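Local coordinates for CrtC domain-containing protein (Fusarium vanettenii 77-13-4, PDB 7A0Q), which probably hydrates the prenylated isoflavonoid kievitone, a plant defence compound, as a secreted hydro-lyase built from two lipocalin-like domains, at residues 171-176 with 206-211; 227-232 with 329-334; 295-300 with 322-327. One frame throughout, in Å; residues are numbered along the deposited sequence. Where two conformers were deposited one is given.

Contact 1: residues 171-176 with 206-211; sequences GLTWEF and DRQWGN. With IMD (imidazole), chain F.
Trp174 lays its CB on the six-membered ring of Trp209, 3.5 Å from the ring centroid and over the middle of one face. The two indoles are near parallel but slid apart, so they hardly overlap; the closest packing of the pair is the CH-pi contact. CG of Trp209 sits between its backbone N and carbonyl carbon (chi1 66°), with the indole beyond it facing Trp174 CB. Next along this face, Arg207 CB rides over the Phe176 ring, 3.6 Å from CZ, while its guanidinium leads away to the backbone oxygens of Gly56, Ser58 and Ser50. The strands, 171-176 and 206-210, are antiparallel neighbours in the N-terminal CrtC lipocalin domain, joined by paired backbone bonds between Trp174 and Trp209 and between Phe176 and Arg207. The other face is polar. Gln208 NE2 donates to Thr173 OG1 at 2.9 Å, almost in the amide plane. Glu175, on this face, meets the carboxylate end of Asp206, Glu175 OE2 lying 2.6 Å from Asp206 OD2 with the carboxylates 77° apart. OD2 also accepts from N3 of an imidazole (2.8 Å), probably a crystallisation component, which also bonds to Glu340. Glu175 OE1 takes the indole N-H of Trp236. The contact loosens toward exposed Asn211, whose short amide suits a strand end: OD1 receives Leu172 N at 2.8 Å, tilted 33° from the carbonyl plane, whereas the return bond from Asn211 N to Leu172 O is weak.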
loop_
_atom_site.group_PDB
_atom_site.type_symbol
_atom_site.label_atom_id
_atom_site.label_comp_id
_atom_site.label_asym_id
_atom_site.label_seq_id
_atom_site.Cartn_x
_atom_site.Cartn_y
_atom_site.Cartn_z
ATOM N N GLY A 171 18.980 6.937 -6.125
ATOM C CA GLY A 171 18.464 8.284 -6.294
ATOM C C GLY A 171 17.227 8.546 -5.457
ATOM O O GLY A 171 17.113 8.042 -4.334
ATOM N N LEU A 172 16.295 9.321 -5.998
ATOM C CA LEU A 172 15.153 9.823 -5.248
ATOM C C LEU A 172 13.881 9.046 -5.566
ATOM O O LEU A 172 13.702 8.528 -6.672
ATOM C CB LEU A 172 14.938 11.307 -5.556
ATOM C CG LEU A 172 16.163 12.163 -5.240
ATOM C CD1 LEU A 172 16.055 13.517 -5.931
ATOM C CD2 LEU A 172 16.303 12.310 -3.738
ATOM N N THR A 173 13.006 8.947 -4.568
ATOM C CA THR A 173 11.622 8.582 -4.812
ATOM C C THR A 173 10.716 9.686 -4.294
ATOM O O THR A 173 11.085 10.482 -3.426
ATOM C CB THR A 173 11.240 7.239 -4.164
ATOM O OG1 THR A 173 10.007 6.768 -4.745
ATOM C CG2 THR A 173 11.053 7.377 -2.656
ATOM N N TRP A 174 9.522 9.738 -4.878
ATOM C CA TRP A 174 8.456 10.630 -4.440
ATOM C C TRP A 174 7.268 9.748 -4.120
ATOM O O TRP A 174 6.918 8.887 -4.924
ATOM C CB TRP A 174 8.084 11.646 -5.532
ATOM C CG TRP A 174 9.171 12.636 -5.793
ATOM C CD1 TRP A 174 9.299 13.872 -5.241
ATOM C CD2 TRP A 174 10.293 12.460 -6.662
ATOM N NE1 TRP A 174 10.444 14.487 -5.708
ATOM C CE2 TRP A 174 11.068 13.638 -6.585
ATOM C CE3 TRP A 174 10.722 11.418 -7.493
ATOM C CZ2 TRP A 174 12.248 13.806 -7.315
ATOM C CZ3 TRP A 174 11.901 11.586 -8.217
ATOM C CH2 TRP A 174 12.645 12.773 -8.121
ATOM N N GLU A 175 6.684 9.924 -2.933
ATOM C CA GLU A 175 5.627 9.014 -2.507
ATOM C C GLU A 175 4.652 9.718 -1.572
ATOM O O GLU A 175 5.071 10.379 -0.619
ATOM C CB GLU A 175 6.220 7.780 -1.801
ATOM C CG GLU A 175 5.156 6.750 -1.354
ATOM C CD GLU A 175 5.646 5.804 -0.258
ATOM O OE1 GLU A 175 6.731 6.044 0.327
ATOM O OE2 GLU A 175 4.931 4.827 0.047
ATOM N N PHE A 176 3.348 9.554 -1.829
ATOM C CA PHE A 176 2.336 9.965 -0.863
ATOM C C PHE A 176 1.288 8.871 -0.708
ATOM O O PHE A 176 1.019 8.095 -1.629
ATOM C CB PHE A 176 1.673 11.318 -1.222
ATOM C CG PHE A 176 0.914 11.330 -2.533
ATOM C CD1 PHE A 176 1.540 11.742 -3.712
ATOM C CD2 PHE A 176 -0.432 11.009 -2.573
ATOM C CE1 PHE A 176 0.851 11.795 -4.905
ATOM C CE2 PHE A 176 -1.126 11.057 -3.778
ATOM C CZ PHE A 176 -0.482 11.444 -4.937
ATOM N N ASP A 206 -1.725 4.588 -2.551
ATOM C CA ASP A 206 -0.321 4.975 -2.459
ATOM C C ASP A 206 0.228 5.248 -3.851
ATOM O O ASP A 206 0.118 4.403 -4.749
ATOM C CB ASP A 206 0.526 3.900 -1.763
ATOM C CG ASP A 206 1.667 4.497 -0.981
ATOM O OD1 ASP A 206 1.414 5.062 0.100
ATOM O OD2 ASP A 206 2.812 4.413 -1.463
ATOM N N ARG A 207 0.824 6.419 -4.022
ATOM C CA ARG A 207 1.366 6.860 -5.304
ATOM C C ARG A 207 2.864 7.059 -5.164
ATOM O O ARG A 207 3.308 7.779 -4.268
ATOM C CB ARG A 207 0.693 8.169 -5.724
ATOM C CG ARG A 207 1.285 8.806 -6.936
ATOM C CD ARG A 207 0.948 8.058 -8.207
ATOM N NE ARG A 207 1.502 8.779 -9.358
ATOM C CZ ARG A 207 2.368 8.264 -10.230
ATOM N NH1 ARG A 207 2.792 6.996 -10.109
ATOM N NH2 ARG A 207 2.799 9.014 -11.238
ATOM N N GLN A 208 3.642 6.433 -6.042
ATOM C CA GLN A 208 5.094 6.484 -5.904
ATOM C C GLN A 208 5.747 6.515 -7.271
ATOM O O GLN A 208 5.392 5.728 -8.147
ATOM C CB GLN A 208 5.615 5.281 -5.109
ATOM C CG GLN A 208 7.115 5.375 -4.809
ATOM C CD GLN A 208 7.564 4.378 -3.767
ATOM O OE1 GLN A 208 6.779 3.546 -3.303
ATOM N NE2 GLN A 208 8.843 4.456 -3.385
ATOM N N TRP A 209 6.736 7.391 -7.433
ATOM C CA TRP A 209 7.469 7.452 -8.694
ATOM C C TRP A 209 8.906 7.854 -8.378
ATOM O O TRP A 209 9.186 8.399 -7.312
ATOM C CB TRP A 209 6.778 8.396 -9.701
ATOM C CG TRP A 209 6.726 9.875 -9.361
ATOM C CD1 TRP A 209 7.460 10.870 -9.947
ATOM C CD2 TRP A 209 5.892 10.519 -8.384
ATOM N NE1 TRP A 209 7.137 12.083 -9.397
ATOM C CE2 TRP A 209 6.186 11.902 -8.431
ATOM C CE3 TRP A 209 4.937 10.061 -7.465
ATOM C CZ2 TRP A 209 5.547 12.829 -7.609
ATOM C CZ3 TRP A 209 4.325 10.976 -6.630
ATOM C CH2 TRP A 209 4.633 12.351 -6.710
ATOM N N GLY A 210 9.834 7.557 -9.292
ATOM C CA GLY A 210 11.244 7.728 -8.995
ATOM C C GLY A 210 12.036 8.203 -10.197
ATOM O O GLY A 210 11.501 8.361 -11.293
ATOM N N ASN A 211 13.339 8.424 -9.968
ATOM C CA ASN A 211 14.230 8.927 -11.010
ATOM C C ASN A 211 15.390 7.986 -11.311
ATOM O O ASN A 211 16.342 8.392 -11.993
ATOM C CB ASN A 211 14.767 10.317 -10.630
ATOM C CG ASN A 211 15.779 10.274 -9.482
ATOM O OD1 ASN A 211 15.934 9.253 -8.807
ATOM N ND2 ASN A 211 16.466 11.392 -9.259
HETATM N N1 IMD F . 4.754 -0.128 -1.494
HETATM C C2 IMD F . 4.820 1.133 -1.009
HETATM N N3 IMD F . 3.629 1.738 -1.246
HETATM C C4 IMD F . 2.821 0.862 -1.867
HETATM C C5 IMD F . 3.527 -0.316 -2.023
#

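Contact 2: residues 227-232 with 329-334; sequences PSTEYK and HSKPVQ
At the rim of the eight-stranded barrel of the lipocalin-like domain, the loop that joins strands 218-225 and 232-240 faces the start of the last strand, 331-343, and Ser228 meets Gln334 there through water. No direct hydrogen bond joins the two segments; solvent fills the role. One water accepts from Ser228 N and donates to Gln334 O at 2.8 Å. A second lies 3.0 Å from Ser228 OG and accepts from Gln334 N, so single waters bridge the serine's backbone N and small hydroxyl to the backbone O and N of Gln334. Beside them Pro227 sets its ring carbon CD 3.6 Å from Gln334 O, a van der Waals contact with a backbone oxygen. Lys331 reaches over from the strand: CG stands anti to the backbone N (chi1 174°), and the bends farther out leave NZ 3.7 Å from Ser228 OG, close but not bonded, a position that suits a long charged chain at an exposed rim. The loop keeps its own shape by an ST turn, Thr229 OG1 accepting from Tyr231 N at 3.1 Å and also hydrogen-bonding to Ile226 O. Phe294 meets the rings of both Tyr231 and His329 edge-to-face. Between those two polar rings a third water lies in the imidazole plane at the edge of His329, 2.9 Å from NE2 and 2.7 Å from Tyr231 OH.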
loop_
_atom_site.group_PDB
_atom_site.type_symbol
_atom_site.label_atom_id
_atom_site.label_comp_id
_atom_site.label_asym_id
_atom_site.label_seq_id
_atom_site.Cartn_x
_atom_site.Cartn_y
_atom_site.Cartn_z
ATOM N N PRO A 227 -6.843 2.371 15.080
ATOM C CA PRO A 227 -8.218 2.909 15.054
ATOM C C PRO A 227 -8.583 3.864 16.182
ATOM O O PRO A 227 -9.455 4.720 15.979
ATOM C CB PRO A 227 -9.077 1.638 15.103
ATOM C CG PRO A 227 -8.235 0.602 14.415
ATOM C CD PRO A 227 -6.795 0.936 14.745
ATOM N N SER A 228 -7.962 3.772 17.349
ATOM C CA SER A 228 -8.345 4.755 18.363
ATOM C C SER A 228 -7.792 6.159 18.094
ATOM O O SER A 228 -8.072 7.075 18.878
ATOM C CB SER A 228 -7.898 4.277 19.742
ATOM O OG SER A 228 -6.492 4.079 19.786
ATOM N N THR A 229 -7.029 6.359 17.020
ATOM C CA THR A 229 -6.239 7.570 16.837
ATOM C C THR A 229 -6.287 8.010 15.384
ATOM O O THR A 229 -6.802 7.309 14.514
ATOM C CB THR A 229 -4.768 7.361 17.216
ATOM O OG1 THR A 229 -4.142 6.544 16.212
ATOM C CG2 THR A 229 -4.622 6.690 18.592
ATOM N N GLU A 230 -5.684 9.171 15.125
ATOM C CA GLU A 230 -5.494 9.670 13.770
ATOM C C GLU A 230 -4.128 9.302 13.193
ATOM O O GLU A 230 -3.771 9.801 12.122
ATOM C CB GLU A 230 -5.668 11.183 13.737
ATOM C CG GLU A 230 -7.087 11.622 14.036
ATOM C CD GLU A 230 -7.302 13.089 13.764
ATOM O OE1 GLU A 230 -7.966 13.755 14.589
ATOM O OE2 GLU A 230 -6.807 13.579 12.723
ATOM N N TYR A 231 -3.367 8.439 13.863
ATOM C CA TYR A 231 -2.034 8.087 13.387
ATOM C C TYR A 231 -2.097 7.169 12.172
ATOM O O TYR A 231 -2.739 6.114 12.202
ATOM C CB TYR A 231 -1.251 7.393 14.504
ATOM C CG TYR A 231 -0.841 8.295 15.643
ATOM C CD1 TYR A 231 -0.112 9.457 15.410
ATOM C CD2 TYR A 231 -1.178 7.981 16.957
ATOM C CE1 TYR A 231 0.278 10.287 16.455
ATOM C CE2 TYR A 231 -0.793 8.810 18.008
ATOM C CZ TYR A 231 -0.062 9.954 17.749
ATOM O OH TYR A 231 0.328 10.779 18.793
ATOM N N LYS A 232 -1.394 7.552 11.108
ATOM C CA LYS A 232 -1.231 6.710 9.930
ATOM C C LYS A 232 0.260 6.583 9.676
ATOM O O LYS A 232 0.962 7.597 9.578
ATOM C CB LYS A 232 -1.947 7.301 8.705
ATOM C CG LYS A 232 -3.440 7.589 8.915
ATOM C CD LYS A 232 -4.202 6.299 9.247
ATOM C CE LYS A 232 -5.677 6.565 9.474
ATOM N NZ LYS A 232 -6.399 5.336 9.954
ATOM N N HIS A 329 3.572 6.026 23.183
ATOM C CA HIS A 329 3.839 6.867 24.346
ATOM C C HIS A 329 3.373 6.175 25.624
ATOM O O HIS A 329 2.678 6.753 26.463
ATOM C CB HIS A 329 3.196 8.244 24.182
ATOM C CG HIS A 329 3.641 8.967 22.947
ATOM N ND1 HIS A 329 4.965 9.058 22.574
ATOM C CD2 HIS A 329 2.936 9.626 21.998
ATOM C CE1 HIS A 329 5.057 9.745 21.448
ATOM N NE2 HIS A 329 3.840 10.100 21.078
ATOM N N SER A 330 3.737 4.898 25.734
ATOM C CA SER A 330 3.525 4.044 26.902
ATOM C C SER A 330 2.058 3.711 27.150
ATOM O O SER A 330 1.719 3.209 28.230
ATOM C CB SER A 330 4.129 4.662 28.170
ATOM O OG SER A 330 5.369 5.292 27.889
ATOM N N LYS A 331 1.178 3.962 26.186
ATOM C CA LYS A 331 -0.221 3.575 26.281
ATOM C C LYS A 331 -0.504 2.434 25.316
ATOM O O LYS A 331 -0.140 2.531 24.136
ATOM C CB LYS A 331 -1.134 4.767 25.966
ATOM C CG LYS A 331 -2.621 4.427 25.911
ATOM C CD LYS A 331 -3.370 5.300 24.906
ATOM C CE LYS A 331 -3.641 4.550 23.608
ATOM N NZ LYS A 331 -4.522 5.312 22.662
ATOM N N PRO A 332 -1.137 1.349 25.765
ATOM C CA PRO A 332 -1.343 0.195 24.879
ATOM C C PRO A 332 -2.257 0.536 23.713
ATOM O O PRO A 332 -3.252 1.251 23.863
ATOM C CB PRO A 332 -1.991 -0.852 25.797
ATOM C CG PRO A 332 -1.796 -0.344 27.200
ATOM C CD PRO A 332 -1.735 1.146 27.095
ATOM N N VAL A 333 -1.905 0.016 22.537
ATOM C CA VAL A 333 -2.720 0.168 21.339
ATOM C C VAL A 333 -2.781 -1.160 20.601
ATOM O O VAL A 333 -2.012 -2.086 20.858
ATOM C CB VAL A 333 -2.195 1.265 20.384
ATOM C CG1 VAL A 333 -2.140 2.619 21.076
ATOM C CG2 VAL A 333 -0.842 0.872 19.811
ATOM N N GLN A 334 -3.718 -1.233 19.659
ATOM C CA GLN A 334 -3.783 -2.320 18.696
ATOM C C GLN A 334 -4.220 -1.738 17.359
ATOM O O GLN A 334 -4.781 -0.640 17.292
ATOM C CB GLN A 334 -4.743 -3.428 19.149
ATOM C CG GLN A 334 -6.168 -2.957 19.336
ATOM C CD GLN A 334 -7.096 -4.071 19.792
ATOM O OE1 GLN A 334 -6.727 -4.904 20.619
ATOM N NE2 GLN A 334 -8.301 -4.095 19.240
HETATM O O HOH W 1 -6.883 0.933 18.132
HETATM O O HOH W 2 -5.699 1.189 20.344
HETATM O O HOH W 3 2.767 11.859 19.000
#

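Contact 3: residues 295-300 with 322-327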
loop_
_atom_site.group_PDB
_atom_site.type_symbol
_atom_site.label_atom_id
_atom_site.label_comp_id
_atom_site.label_asym_id
_atom_site.label_seq_id
_atom_site.Cartn_x
_atom_site.Cartn_y
_atom_site.Cartn_z
ATOM N N GLY A 295 6.780 4.521 19.863
ATOM C CA GLY A 295 6.207 3.326 20.459
ATOM C C GLY A 295 6.873 2.081 19.923
ATOM O O GLY A 295 7.791 2.139 19.102
ATOM N N ASP A 296 6.412 0.936 20.414
ATOM C CA ASP A 296 6.899 -0.336 19.904
ATOM C C ASP A 296 5.710 -1.224 19.579
ATOM O O ASP A 296 4.637 -1.102 20.174
ATOM C CB ASP A 296 7.873 -1.042 20.877
ATOM C CG ASP A 296 7.347 -1.136 22.292
ATOM O OD1 ASP A 296 6.118 -1.194 22.490
ATOM O OD2 ASP A 296 8.176 -1.162 23.225
ATOM N N PHE A 297 5.908 -2.101 18.603
ATOM C CA PHE A 297 4.816 -2.853 18.006
ATOM C C PHE A 297 5.238 -4.285 17.730
ATOM O O PHE A 297 6.381 -4.542 17.343
ATOM C CB PHE A 297 4.340 -2.187 16.705
ATOM C CG PHE A 297 4.030 -0.727 16.862
ATOM C CD1 PHE A 297 2.755 -0.313 17.201
ATOM C CD2 PHE A 297 5.032 0.227 16.719
ATOM C CE1 PHE A 297 2.470 1.038 17.370
ATOM C CE2 PHE A 297 4.760 1.574 16.891
ATOM C CZ PHE A 297 3.483 1.982 17.210
ATOM N N LYS A 298 4.292 -5.206 17.924
ATOM C CA LYS A 298 4.447 -6.619 17.605
ATOM C C LYS A 298 3.418 -6.934 16.529
ATOM O O LYS A 298 2.215 -6.856 16.787
ATOM C CB LYS A 298 4.229 -7.482 18.851
ATOM C CG LYS A 298 4.212 -8.975 18.594
ATOM C CD LYS A 298 5.556 -9.490 18.095
ATOM C CE LYS A 298 5.400 -10.309 16.817
ATOM N NZ LYS A 298 4.262 -11.282 16.887
ATOM N N LEU A 299 3.881 -7.272 15.327
ATOM C CA LEU A 299 3.016 -7.379 14.158
ATOM C C LEU A 299 3.001 -8.810 13.632
ATOM O O LEU A 299 4.021 -9.504 13.659
ATOM C CB LEU A 299 3.475 -6.405 13.059
ATOM C CG LEU A 299 3.839 -4.990 13.535
ATOM C CD1 LEU A 299 5.354 -4.794 13.749
ATOM C CD2 LEU A 299 3.270 -3.931 12.574
ATOM N N SER A 300 1.842 -9.245 13.139
ATOM C CA SER A 300 1.669 -10.628 12.704
ATOM C C SER A 300 0.868 -10.681 11.417
ATOM O O SER A 300 -0.196 -10.062 11.318
ATOM C CB SER A 300 0.968 -11.459 13.781
ATOM O OG SER A 300 1.699 -11.400 14.991
ATOM N N ILE A 322 -2.109 -7.534 8.008
ATOM C CA ILE A 322 -1.456 -7.801 9.286
ATOM C C ILE A 322 -2.273 -7.169 10.405
ATOM O O ILE A 322 -3.017 -6.204 10.195
ATOM C CB ILE A 322 -0.001 -7.266 9.336
ATOM C CG1 ILE A 322 0.010 -5.738 9.194
ATOM C CG2 ILE A 322 0.880 -7.938 8.273
ATOM C CD1 ILE A 322 1.379 -5.089 9.436
ATOM N N THR A 323 -2.132 -7.721 11.610
ATOM C CA THR A 323 -2.634 -7.093 12.823
ATOM C C THR A 323 -1.464 -6.872 13.768
ATOM O O THR A 323 -0.399 -7.477 13.618
ATOM C CB THR A 323 -3.710 -7.945 13.520
ATOM O OG1 THR A 323 -3.136 -9.204 13.891
ATOM C CG2 THR A 323 -4.912 -8.182 12.604
ATOM N N PHE A 324 -1.645 -5.981 14.737
ATOM C CA PHE A 324 -0.543 -5.732 15.650
ATOM C C PHE A 324 -1.062 -5.223 16.983
ATOM O O PHE A 324 -2.175 -4.701 17.095
ATOM C CB PHE A 324 0.496 -4.751 15.062
ATOM C CG PHE A 324 -0.031 -3.362 14.803
ATOM C CD1 PHE A 324 -0.574 -3.029 13.568
ATOM C CD2 PHE A 324 0.043 -2.383 15.781
ATOM C CE1 PHE A 324 -1.049 -1.750 13.326
ATOM C CE2 PHE A 324 -0.433 -1.105 15.548
ATOM C CZ PHE A 324 -0.987 -0.788 14.313
ATOM N N SER A 325 -0.229 -5.406 17.996
ATOM C CA SER A 325 -0.375 -4.766 19.285
ATOM C C SER A 325 0.897 -3.985 19.565
ATOM O O SER A 325 1.923 -4.158 18.902
ATOM C CB SER A 325 -0.628 -5.794 20.398
ATOM O OG SER A 325 0.478 -6.674 20.514
ATOM N N GLY A 326 0.819 -3.115 20.562
ATOM C CA GLY A 326 1.998 -2.396 20.998
ATOM C C GLY A 326 1.614 -1.261 21.920
ATOM O O GLY A 326 0.555 -1.288 22.546
ATOM N N ASN A 327 2.496 -0.275 22.002
ATOM C CA ASN A 327 2.232 0.915 22.790
ATOM C C ASN A 327 2.597 2.142 21.977
ATOM O O ASN A 327 3.455 2.089 21.095
ATOM C CB ASN A 327 3.011 0.925 24.121
ATOM C CG ASN A 327 4.434 1.433 23.967
ATOM O OD1 ASN A 327 4.698 2.638 24.052
ATOM N ND2 ASN A 327 5.361 0.515 23.748
HETATM O O HOH W 4 -2.699 -11.208 12.294
#
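Phe297, Leu299 and Phe324 make up the apolar side of this pairing, their side chains running side by side in the same direction. Phe297 CD1 comes within 3.7 Å of Phe324 CE2, the two ring planes 82° apart and meeting obliquely. Leu299 puts CG 3.7 Å from Phe324 CB and CD2 3.8 Å from Ile322 CD1; branched and aromatic groups suit this buried face, where Leu224 of strand 218-225 also touches Leu299, Ile322 and Phe324. Backbone hydrogen bonds link the strands in pairs, Lys298 with Ser325 and Ser300 with Thr323, the straightest running from Lys298 N to Ser325 O at 2.8 Å. They tie together strands 295-308 and 317-328, a beta hairpin in the barrel of the lipocalin-like domain. Opposite Phe297 stands Gly326, which, lacking a side chain, brings its CA 3.1 Å from Asp296 O in a CA-H...O contact. Polar groups occupy the other face. Lys298 NZ donates to Ser300 OG, which also bonds to Asp286, and the bent lysine chain curls along its own strand to do so. A water donates to Ser300 O and lies 2.6 Å from Thr323 OG1.

Contacts 1 and 3 are both partly buried antiparallel strand pairs, but in different lipocalin-like domains, about 26 Å apart between centres and without touching. Contact 3 has a plainly apolar face turned to the barrel interior; contact 1 divides aromatic packing from a face that holds two close acids. Contact 2, a surface contact, has neither paired strands nor a direct bond, and depends on water. It adjoins contact 3, about 10 Å away between centres, since strands 317-328 and 331-343 are neighbours in the same barrel: Val333 N lies 2.8 Å from Gly326 O, a probable hydrogen bond, and along the chain contact 3 is nested inside the loop closed by contact 2.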